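Local coordinates for sporulation-control protein spo0M (Bacillus subtilis, PDB 5CL2) that controls the expression of spo0A and is required for Bacillus subtilis to pass the morphological stage 0 of sporulation, at residues Asp46-Thr51 and Tyr65-Ser70; Pro94-Ile99 and Arg161-Val166; Glu139-Leu144 and Glu241-Ile246. All coordinates share one frame; numbering follows the deposited sequence.

Contact 1: residues Asp46-Thr51 and Tyr65-Ser70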
loop_
_atom_site.group_PDB
_atom_site.type_symbol
_atom_site.label_atom_id
_atom_site.label_comp_id
_atom_site.label_asym_id
_atom_site.label_seq_id
_atom_site.Cartn_x
_atom_site.Cartn_y
_atom_site.Cartn_z
ATOM N N ASP A 46 -22.599 -5.153 -4.548
ATOM C CA ASP A 46 -21.184 -4.754 -4.527
ATOM C C ASP A 46 -20.559 -5.038 -5.880
ATOM O O ASP A 46 -20.974 -5.969 -6.591
ATOM C CB ASP A 46 -20.379 -5.507 -3.443
ATOM C CG ASP A 46 -20.613 -4.960 -2.026
ATOM O OD1 ASP A 46 -21.237 -3.885 -1.874
ATOM O OD2 ASP A 46 -20.230 -5.649 -1.050
ATOM N N LEU A 47 -19.583 -4.208 -6.232
ATOM C CA LEU A 47 -18.704 -4.422 -7.375
ATOM C C LEU A 47 -17.295 -4.665 -6.846
ATOM O O LEU A 47 -16.881 -4.029 -5.870
ATOM C CB LEU A 47 -18.668 -3.200 -8.290
ATOM C CG LEU A 47 -19.784 -3.052 -9.320
ATOM C CD1 LEU A 47 -19.292 -2.258 -10.512
ATOM C CD2 LEU A 47 -20.415 -4.386 -9.703
ATOM N N GLN A 48 -16.560 -5.563 -7.495
ATOM C CA GLN A 48 -15.168 -5.824 -7.129
ATOM C C GLN A 48 -14.298 -5.846 -8.356
ATOM O O GLN A 48 -14.615 -6.522 -9.334
ATOM C CB GLN A 48 -14.990 -7.157 -6.412
ATOM C CG GLN A 48 -16.066 -7.509 -5.436
ATOM C CD GLN A 48 -15.479 -8.046 -4.146
ATOM O OE1 GLN A 48 -14.500 -8.806 -4.161
ATOM N NE2 GLN A 48 -16.063 -7.637 -3.012
ATOM N N LEU A 49 -13.165 -5.155 -8.264
ATOM C CA LEU A 49 -12.134 -5.211 -9.293
ATOM C C LEU A 49 -11.093 -6.204 -8.784
ATOM O O LEU A 49 -10.626 -6.099 -7.660
ATOM C CB LEU A 49 -11.535 -3.825 -9.548
ATOM C CG LEU A 49 -10.645 -3.626 -10.780
ATOM C CD1 LEU A 49 -11.464 -3.553 -12.079
ATOM C CD2 LEU A 49 -9.772 -2.394 -10.616
ATOM N N SER A 50 -10.779 -7.213 -9.584
ATOM C CA SER A 50 -9.862 -8.230 -9.107
ATOM C C SER A 50 -8.931 -8.760 -10.176
ATOM O O SER A 50 -9.135 -8.579 -11.380
ATOM C CB SER A 50 -10.610 -9.404 -8.509
ATOM O OG SER A 50 -11.362 -10.030 -9.518
ATOM N N THR A 51 -7.873 -9.398 -9.709
ATOM C CA THR A 51 -6.948 -10.032 -10.621
ATOM C C THR A 51 -6.429 -11.262 -9.901
ATOM O O THR A 51 -7.027 -11.664 -8.890
ATOM C CB THR A 51 -5.819 -9.069 -11.064
ATOM O OG1 THR A 51 -5.095 -9.666 -12.142
ATOM C CG2 THR A 51 -4.898 -8.701 -9.910
ATOM N N TYR A 65 -6.355 -15.366 -6.053
ATOM C CA TYR A 65 -7.280 -14.284 -6.366
ATOM C C TYR A 65 -6.993 -13.081 -5.460
ATOM O O TYR A 65 -6.655 -13.233 -4.272
ATOM C CB TYR A 65 -8.718 -14.813 -6.189
ATOM C CG TYR A 65 -9.865 -13.860 -6.452
ATOM C CD1 TYR A 65 -10.399 -13.722 -7.725
ATOM C CD2 TYR A 65 -10.448 -13.124 -5.413
ATOM C CE1 TYR A 65 -11.487 -12.862 -7.969
ATOM C CE2 TYR A 65 -11.528 -12.252 -5.647
ATOM C CZ TYR A 65 -12.042 -12.131 -6.932
ATOM O OH TYR A 65 -13.111 -11.286 -7.195
ATOM N N ALA A 66 -7.113 -11.880 -6.011
ATOM C CA ALA A 66 -6.805 -10.677 -5.230
ATOM C C ALA A 66 -7.732 -9.533 -5.580
ATOM O O ALA A 66 -7.963 -9.264 -6.765
ATOM C CB ALA A 66 -5.365 -10.255 -5.454
ATOM N N THR A 67 -8.212 -8.832 -4.556
ATOM C CA THR A 67 -9.146 -7.734 -4.762
ATOM C C THR A 67 -8.423 -6.403 -4.895
ATOM O O THR A 67 -7.759 -5.959 -3.966
ATOM C CB THR A 67 -10.168 -7.683 -3.602
ATOM O OG1 THR A 67 -10.907 -8.913 -3.578
ATOM C CG2 THR A 67 -11.132 -6.527 -3.764
ATOM N N ILE A 68 -8.549 -5.767 -6.054
ATOM C CA ILE A 68 -7.904 -4.476 -6.318
ATOM C C ILE A 68 -8.701 -3.304 -5.751
ATOM O O ILE A 68 -8.145 -2.300 -5.254
ATOM C CB ILE A 68 -7.716 -4.264 -7.824
ATOM C CG1 ILE A 68 -6.761 -5.304 -8.393
ATOM C CG2 ILE A 68 -7.157 -2.905 -8.118
ATOM C CD1 ILE A 68 -6.782 -5.364 -9.912
ATOM N N HIS A 69 -10.018 -3.399 -5.886
ATOM C CA HIS A 69 -10.904 -2.350 -5.401
ATOM C C HIS A 69 -12.259 -2.934 -5.112
ATOM O O HIS A 69 -12.685 -3.885 -5.773
ATOM C CB HIS A 69 -11.010 -1.232 -6.417
ATOM C CG HIS A 69 -11.899 -0.105 -5.996
ATOM N ND1 HIS A 69 -11.620 0.666 -4.884
ATOM C CD2 HIS A 69 -13.014 0.395 -6.540
ATOM C CE1 HIS A 69 -12.548 1.601 -4.768
ATOM N NE2 HIS A 69 -13.415 1.456 -5.756
ATOM N N SER A 70 -12.955 -2.367 -4.141
ATOM C CA SER A 70 -14.270 -2.866 -3.791
ATOM C C SER A 70 -15.106 -1.692 -3.314
ATOM O O SER A 70 -14.570 -0.798 -2.679
ATOM C CB SER A 70 -14.146 -3.955 -2.724
ATOM O OG SER A 70 -15.408 -4.439 -2.347
#
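A classic beta bulge interrupts the antiparallel hairpin of strands 40-57 and 60-79 where Leu49 faces both Ile68 and His69, in a region whose sequence family is grouped with arrestin-like N-terminal domains, consistent with an arrestin-like beta fold. Leu49 N donates to His69 O at 2.8 Å, a nearly straight bond (167° at the hydrogen). Leu49 O takes two donors from the same face of its carbonyl plane, Ile68 N at 2.6 Å and the longer His69 N at 3.3 Å. Beyond the bulge, regular pairing resumes as Thr51 and Ala66 exchange two backbone bonds. The extra residue directs its side chain at strand 46-51: Ile68 CG2 lies 3.7 Å from Leu49 CD2, while its other branch carries CD1 to 3.8 Å from Thr51 CG2. Thr51 OG1, anti to its backbone N (chi1 -169°), bonds to Glu105 O and leaves CG2 to meet Ile68. The Tyr65 ring reaches back to Ser50, its OH and CE1 nearest to OG, which gives a weak hydrogen bond to Tyr65 OH at 3.2 Å. Gln48 OE1 approaches Thr67 OG1 no closer than 3.6 Å. The hairpin is thus held chiefly by its backbone, with one carbonyl gripped twice at the bulge; Leu49 and Thr51 pack on Ile68 on one side, while the side of Gln48, Ser50, Thr67 and Ser70 adds weak or long polar contacts.

Contact 2: residues Pro94-Ile99 and Arg161-Val166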
loop_
_atom_site.group_PDB
_atom_site.type_symbol
_atom_site.label_atom_id
_atom_site.label_comp_id
_atom_site.label_asym_id
_atom_site.label_seq_id
_atom_site.Cartn_x
_atom_site.Cartn_y
_atom_site.Cartn_z
ATOM N N PRO A 94 -7.827 2.203 -9.697
ATOM C CA PRO A 94 -6.635 2.509 -8.880
ATOM C C PRO A 94 -5.369 2.541 -9.734
ATOM O O PRO A 94 -5.321 1.857 -10.752
ATOM C CB PRO A 94 -6.584 1.361 -7.867
ATOM C CG PRO A 94 -8.047 0.894 -7.772
ATOM C CD PRO A 94 -8.635 1.091 -9.153
ATOM N N LEU A 95 -4.377 3.337 -9.353
ATOM C CA LEU A 95 -3.149 3.447 -10.145
ATOM C C LEU A 95 -2.272 2.195 -10.108
ATOM O O LEU A 95 -1.368 2.039 -10.944
ATOM C CB LEU A 95 -2.333 4.657 -9.682
ATOM C CG LEU A 95 -2.973 6.004 -10.025
ATOM C CD1 LEU A 95 -2.106 7.194 -9.588
ATOM C CD2 LEU A 95 -3.237 6.057 -11.518
ATOM N N ASP A 96 -2.508 1.305 -9.150
ATOM C CA ASP A 96 -1.729 0.061 -9.091
ATOM C C ASP A 96 -2.462 -1.105 -9.796
ATOM O O ASP A 96 -2.058 -2.260 -9.650
ATOM C CB ASP A 96 -1.378 -0.315 -7.638
ATOM C CG ASP A 96 -2.590 -0.223 -6.717
ATOM O OD1 ASP A 96 -3.666 0.098 -7.256
ATOM O OD2 ASP A 96 -2.496 -0.503 -5.493
ATOM N N THR A 97 -3.568 -0.821 -10.494
ATOM C CA THR A 97 -4.212 -1.826 -11.348
ATOM C C THR A 97 -3.227 -2.338 -12.404
ATOM O O THR A 97 -2.661 -1.536 -13.150
ATOM C CB THR A 97 -5.451 -1.250 -12.081
ATOM O OG1 THR A 97 -6.393 -0.757 -11.129
ATOM C CG2 THR A 97 -6.120 -2.305 -12.950
ATOM N N PRO A 98 -3.055 -3.668 -12.508
ATOM C CA PRO A 98 -2.075 -4.208 -13.454
ATOM C C PRO A 98 -2.551 -4.024 -14.883
ATOM O O PRO A 98 -3.759 -3.900 -15.129
ATOM C CB PRO A 98 -2.037 -5.699 -13.127
ATOM C CG PRO A 98 -2.952 -5.888 -11.943
ATOM C CD PRO A 98 -3.868 -4.737 -11.918
ATOM N N ILE A 99 -1.600 -3.999 -15.807
ATOM C CA ILE A 99 -1.853 -3.879 -17.236
ATOM C C ILE A 99 -2.256 -5.246 -17.770
ATOM O O ILE A 99 -1.663 -6.256 -17.378
ATOM C CB ILE A 99 -0.592 -3.349 -17.973
ATOM C CG1 ILE A 99 -0.360 -1.879 -17.630
ATOM C CG2 ILE A 99 -0.686 -3.543 -19.479
ATOM C CD1 ILE A 99 1.099 -1.440 -17.806
ATOM N N ARG A 161 3.550 -3.100 -0.466
ATOM C CA ARG A 161 2.638 -2.173 -1.140
ATOM C C ARG A 161 1.182 -2.368 -0.666
ATOM O O ARG A 161 0.877 -3.258 0.145
ATOM C CB ARG A 161 2.696 -2.367 -2.656
ATOM C CG ARG A 161 4.085 -2.588 -3.205
ATOM C CD ARG A 161 4.872 -1.334 -3.055
ATOM N NE ARG A 161 4.319 -0.279 -3.893
ATOM C CZ ARG A 161 4.659 1.000 -3.773
ATOM N NH1 ARG A 161 5.523 1.352 -2.838
ATOM N NH2 ARG A 161 4.126 1.922 -4.567
ATOM N N ARG A 162 0.287 -1.557 -1.218
ATOM C CA ARG A 162 -1.131 -1.673 -0.925
ATOM C C ARG A 162 -1.622 -3.070 -1.310
ATOM O O ARG A 162 -2.261 -3.758 -0.506
ATOM C CB ARG A 162 -1.905 -0.595 -1.673
ATOM C CG ARG A 162 -3.347 -0.479 -1.215
ATOM C CD ARG A 162 -4.152 0.509 -2.046
ATOM N NE ARG A 162 -4.388 0.054 -3.418
ATOM C CZ ARG A 162 -5.474 -0.608 -3.812
ATOM N NH1 ARG A 162 -6.394 -0.944 -2.923
ATOM N NH2 ARG A 162 -5.621 -0.970 -5.086
ATOM N N LEU A 163 -1.266 -3.514 -2.512
ATOM C CA LEU A 163 -1.594 -4.867 -2.967
ATOM C C LEU A 163 -0.455 -5.846 -2.622
ATOM O O LEU A 163 0.684 -5.451 -2.493
ATOM C CB LEU A 163 -1.849 -4.846 -4.466
ATOM C CG LEU A 163 -2.953 -3.862 -4.835
ATOM C CD1 LEU A 163 -3.091 -3.785 -6.358
ATOM C CD2 LEU A 163 -4.279 -4.322 -4.176
ATOM N N PRO A 164 -0.784 -7.127 -2.450
ATOM C CA PRO A 164 0.164 -8.202 -2.140
ATOM C C PRO A 164 1.101 -8.572 -3.290
ATOM O O PRO A 164 2.054 -9.338 -3.082
ATOM C CB PRO A 164 -0.748 -9.378 -1.788
ATOM C CG PRO A 164 -2.085 -9.056 -2.516
ATOM C CD PRO A 164 -2.191 -7.572 -2.403
ATOM N N PHE A 165 0.817 -8.070 -4.487
ATOM C CA PHE A 165 1.595 -8.412 -5.673
ATOM C C PHE A 165 2.180 -7.203 -6.400
ATOM O O PHE A 165 1.775 -6.079 -6.163
ATOM C CB PHE A 165 0.719 -9.194 -6.654
ATOM C CG PHE A 165 -0.424 -8.385 -7.193
ATOM C CD1 PHE A 165 -0.259 -7.578 -8.312
ATOM C CD2 PHE A 165 -1.670 -8.430 -6.567
ATOM C CE1 PHE A 165 -1.321 -6.820 -8.797
ATOM C CE2 PHE A 165 -2.722 -7.684 -7.045
ATOM C CZ PHE A 165 -2.541 -6.872 -8.161
ATOM N N VAL A 166 3.135 -7.426 -7.301
ATOM C CA VAL A 166 3.488 -6.362 -8.241
ATOM C C VAL A 166 3.439 -6.905 -9.658
ATOM O O VAL A 166 3.567 -8.113 -9.860
ATOM C CB VAL A 166 4.906 -5.769 -7.969
ATOM C CG1 VAL A 166 4.953 -5.139 -6.608
ATOM C CG2 VAL A 166 5.972 -6.837 -8.102
HETATM O O HOH W 1 0.053 -1.872 -4.940
#
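Arg162 meets Asp96 in a side-on salt bridge between the loop before strand 165-173 and the type I turn Pro94-Thr97. Its chain bends at chi3 (69°), and the guanidinium presents NE and NH2 to the carboxylate. NE lies 2.9 Å from Asp96 OD2 and uses that oxygen's syn lone pair; NH2 reaches Asp96 OD1 at 3.1 Å, nearly straight at 168°. The two planes are nonetheless turned 46° apart. NH2 also bonds to Ile68 O and passes 3.8 Å from Pro94 CB. Next along the chain, Leu163 lays CD2 over one face of the guanidinium, offset toward its rim, while CD1 comes 3.4 Å from Asp96 OD2. A water links Leu163 N, whose hydrogen it accepts, to the same OD2, to which it donates. Phe165 then swings its ring toward Pro98, CE1 lying 3.7 Å from Pro98 CG, with the two side chains roughly perpendicular. The turn itself is pinned by Thr97 N and OG1, which both donate to Pro94 O. With OD2 held by Arg162 and the water, and Leu163 CD2 over the rim of one guanidinium face, the carboxylate is likely to stay charged and fixed in its rotation.

Contact 3: residues Glu139-Leu144 and Glu241-Ile246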
loop_
_atom_site.group_PDB
_atom_site.type_symbol
_atom_site.label_atom_id
_atom_site.label_comp_id
_atom_site.label_asym_id
_atom_site.label_seq_id
_atom_site.Cartn_x
_atom_site.Cartn_y
_atom_site.Cartn_z
ATOM N N GLU A 139 8.582 1.401 -24.701
ATOM C CA GLU A 139 9.130 1.713 -26.007
ATOM C C GLU A 139 10.608 2.059 -25.904
ATOM O O GLU A 139 11.417 1.579 -26.701
ATOM C CB GLU A 139 8.359 2.868 -26.642
ATOM C CG GLU A 139 8.984 3.419 -27.916
ATOM C CD GLU A 139 8.198 4.592 -28.495
ATOM O OE1 GLU A 139 7.156 4.964 -27.906
ATOM O OE2 GLU A 139 8.611 5.131 -29.546
ATOM N N ALA A 140 10.958 2.856 -24.897
ATOM C CA ALA A 140 12.349 3.231 -24.640
ATOM C C ALA A 140 13.249 2.018 -24.423
ATOM O O ALA A 140 14.345 1.958 -24.968
ATOM C CB ALA A 140 12.432 4.160 -23.443
ATOM N N ILE A 141 12.794 1.076 -23.606
ATOM C CA ILE A 141 13.546 -0.139 -23.322
ATOM C C ILE A 141 13.707 -0.992 -24.584
ATOM O O ILE A 141 14.809 -1.488 -24.876
ATOM C CB ILE A 141 12.868 -0.982 -22.224
ATOM C CG1 ILE A 141 12.978 -0.291 -20.859
ATOM C CG2 ILE A 141 13.470 -2.373 -22.167
ATOM C CD1 ILE A 141 14.394 -0.145 -20.324
ATOM N N GLU A 142 12.637 -1.144 -25.366
ATOM C CA GLU A 142 12.792 -1.974 -26.560
ATOM C C GLU A 142 13.723 -1.307 -27.582
ATOM O O GLU A 142 14.501 -1.993 -28.250
ATOM C CB GLU A 142 11.460 -2.278 -27.226
ATOM C CG GLU A 142 10.457 -3.042 -26.377
ATOM C CD GLU A 142 9.280 -3.551 -27.198
ATOM O OE1 GLU A 142 8.607 -2.704 -27.817
ATOM O OE2 GLU A 142 8.995 -4.776 -27.184
ATOM N N ASN A 143 13.695 0.022 -27.654
ATOM C CA ASN A 143 14.571 0.735 -28.583
ATOM C C ASN A 143 16.038 0.489 -28.285
ATOM O O ASN A 143 16.850 0.420 -29.200
ATOM C CB ASN A 143 14.278 2.229 -28.560
ATOM C CG ASN A 143 12.942 2.556 -29.185
ATOM O OD1 ASN A 143 12.417 1.777 -29.982
ATOM N ND2 ASN A 143 12.370 3.698 -28.812
ATOM N N LEU A 144 16.367 0.306 -27.009
ATOM C CA LEU A 144 17.739 0.038 -26.611
ATOM C C LEU A 144 18.194 -1.341 -27.061
ATOM O O LEU A 144 19.376 -1.649 -26.959
ATOM C CB LEU A 144 17.917 0.160 -25.089
ATOM C CG LEU A 144 17.867 1.548 -24.443
ATOM C CD1 LEU A 144 18.139 1.453 -22.952
ATOM C CD2 LEU A 144 18.895 2.461 -25.087
ATOM N N GLU A 241 17.991 7.758 -22.794
ATOM C CA GLU A 241 19.408 7.836 -22.443
ATOM C C GLU A 241 19.572 7.675 -20.937
ATOM O O GLU A 241 20.571 7.104 -20.478
ATOM C CB GLU A 241 20.064 9.145 -22.900
ATOM C CG GLU A 241 19.506 9.776 -24.165
ATOM C CD GLU A 241 20.308 11.007 -24.593
ATOM O OE1 GLU A 241 21.530 11.059 -24.290
ATOM O OE2 GLU A 241 19.716 11.926 -25.213
ATOM N N VAL A 242 18.571 8.109 -20.170
ATOM C CA VAL A 242 18.612 7.858 -18.736
ATOM C C VAL A 242 18.544 6.355 -18.467
ATOM O O VAL A 242 19.279 5.823 -17.628
ATOM C CB VAL A 242 17.463 8.584 -17.993
ATOM C CG1 VAL A 242 17.394 8.146 -16.532
ATOM C CG2 VAL A 242 17.637 10.096 -18.089
ATOM N N LEU A 243 17.690 5.667 -19.214
ATOM C CA LEU A 243 17.543 4.223 -19.062
ATOM C C LEU A 243 18.830 3.493 -19.468
ATOM O O LEU A 243 19.287 2.577 -18.767
ATOM C CB LEU A 243 16.328 3.740 -19.864
ATOM C CG LEU A 243 15.032 4.286 -19.245
ATOM C CD1 LEU A 243 13.833 4.043 -20.118
ATOM C CD2 LEU A 243 14.815 3.737 -17.836
ATOM N N GLU A 244 19.436 3.928 -20.571
ATOM C CA GLU A 244 20.745 3.392 -21.007
ATOM C C GLU A 244 21.810 3.532 -19.895
ATOM O O GLU A 244 22.538 2.574 -19.572
ATOM C CB GLU A 244 21.189 4.103 -22.291
ATOM C CG GLU A 244 22.324 3.432 -23.052
ATOM C CD GLU A 244 22.663 4.143 -24.365
ATOM O OE1 GLU A 244 22.623 5.390 -24.407
ATOM O OE2 GLU A 244 22.878 3.449 -25.379
ATOM N N GLU A 245 21.870 4.719 -19.289
ATOM C CA GLU A 245 22.777 4.962 -18.153
ATOM C C GLU A 245 22.508 4.051 -16.954
ATOM O O GLU A 245 23.451 3.525 -16.347
ATOM C CB GLU A 245 22.721 6.421 -17.685
ATOM C CG GLU A 245 23.856 6.764 -16.699
ATOM C CD GLU A 245 24.160 8.255 -16.591
ATOM O OE1 GLU A 245 23.656 9.041 -17.422
ATOM O OE2 GLU A 245 24.906 8.643 -15.665
ATOM N N ILE A 246 21.229 3.923 -16.578
ATOM C CA ILE A 246 20.846 3.055 -15.465
ATOM C C ILE A 246 21.279 1.616 -15.727
ATOM O O ILE A 246 21.840 0.958 -14.844
ATOM C CB ILE A 246 19.308 3.090 -15.197
ATOM C CG1 ILE A 246 18.872 4.507 -14.809
ATOM C CG2 ILE A 246 18.958 2.115 -14.091
ATOM C CD1 ILE A 246 17.370 4.704 -14.644
#
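Leu144, in the segment 139-144, reaches across to helix 236-248 in a small helix-helix contact made mainly by apolar side chains. Its CB points toward helix 236-248, and CG stands anti to the carbonyl carbon (chi1 -71°), from where the two methyls part. CD1 touches the helix backbone, 3.7 Å from Glu244 N, and also comes within 4.2 Å of Leu243 CB. CD2 instead lies against the side chain of Glu244, 4.0 Å from CB and 4.1 Å from CG, the two side chains passing at a slant. Glu244 is exposed and runs extended beyond CG, so CD2 lies near it from CB out to the carboxylate OE2. Tyr178 of helix 176-181 touches both Leu144 and Glu244, and Leu247 of helix 236-248 also packs on Leu144. An alanine here would probably open a gap beside the Glu244 backbone and take from that glutamate's side chain its contact with CD2. The preceding residue on helix 236-248, the buried Leu243, packs on Phe200 and Phe228, joining the helix pair to the antiparallel sheet that holds strands 195-202 and 224-229. Beside the pair, Asn143 ND2 adds a polar tie to Glu240 OE2. Leu243 ends in CD1, which sits 3.6 Å from Ala140 CB and 4.2 Å from Ile141 CD1.

How the contacts relate
From the N terminus, contact 1 closes first, joining neighbouring strands of the hairpin 40-57/60-79 across 14 residues. Contact 2 opens later, in the loop between strands 84-92 and 106-114, and closes at the start of strand 165-173, tying the N-terminal sheets to the sheet that follows. Contact 3 opens inside that span and closes near the C terminus, so the loops of contacts 2 and 3 cross. Contacts 1 and 2 touch directly: Ile68 CD1 packs on Pro98 CD, and Thr51 CG2 on the tip of Phe165. Contact 3 stands apart, its centre about 34 Å from that of contact 1, and joins two helices beside the C-terminal sheet.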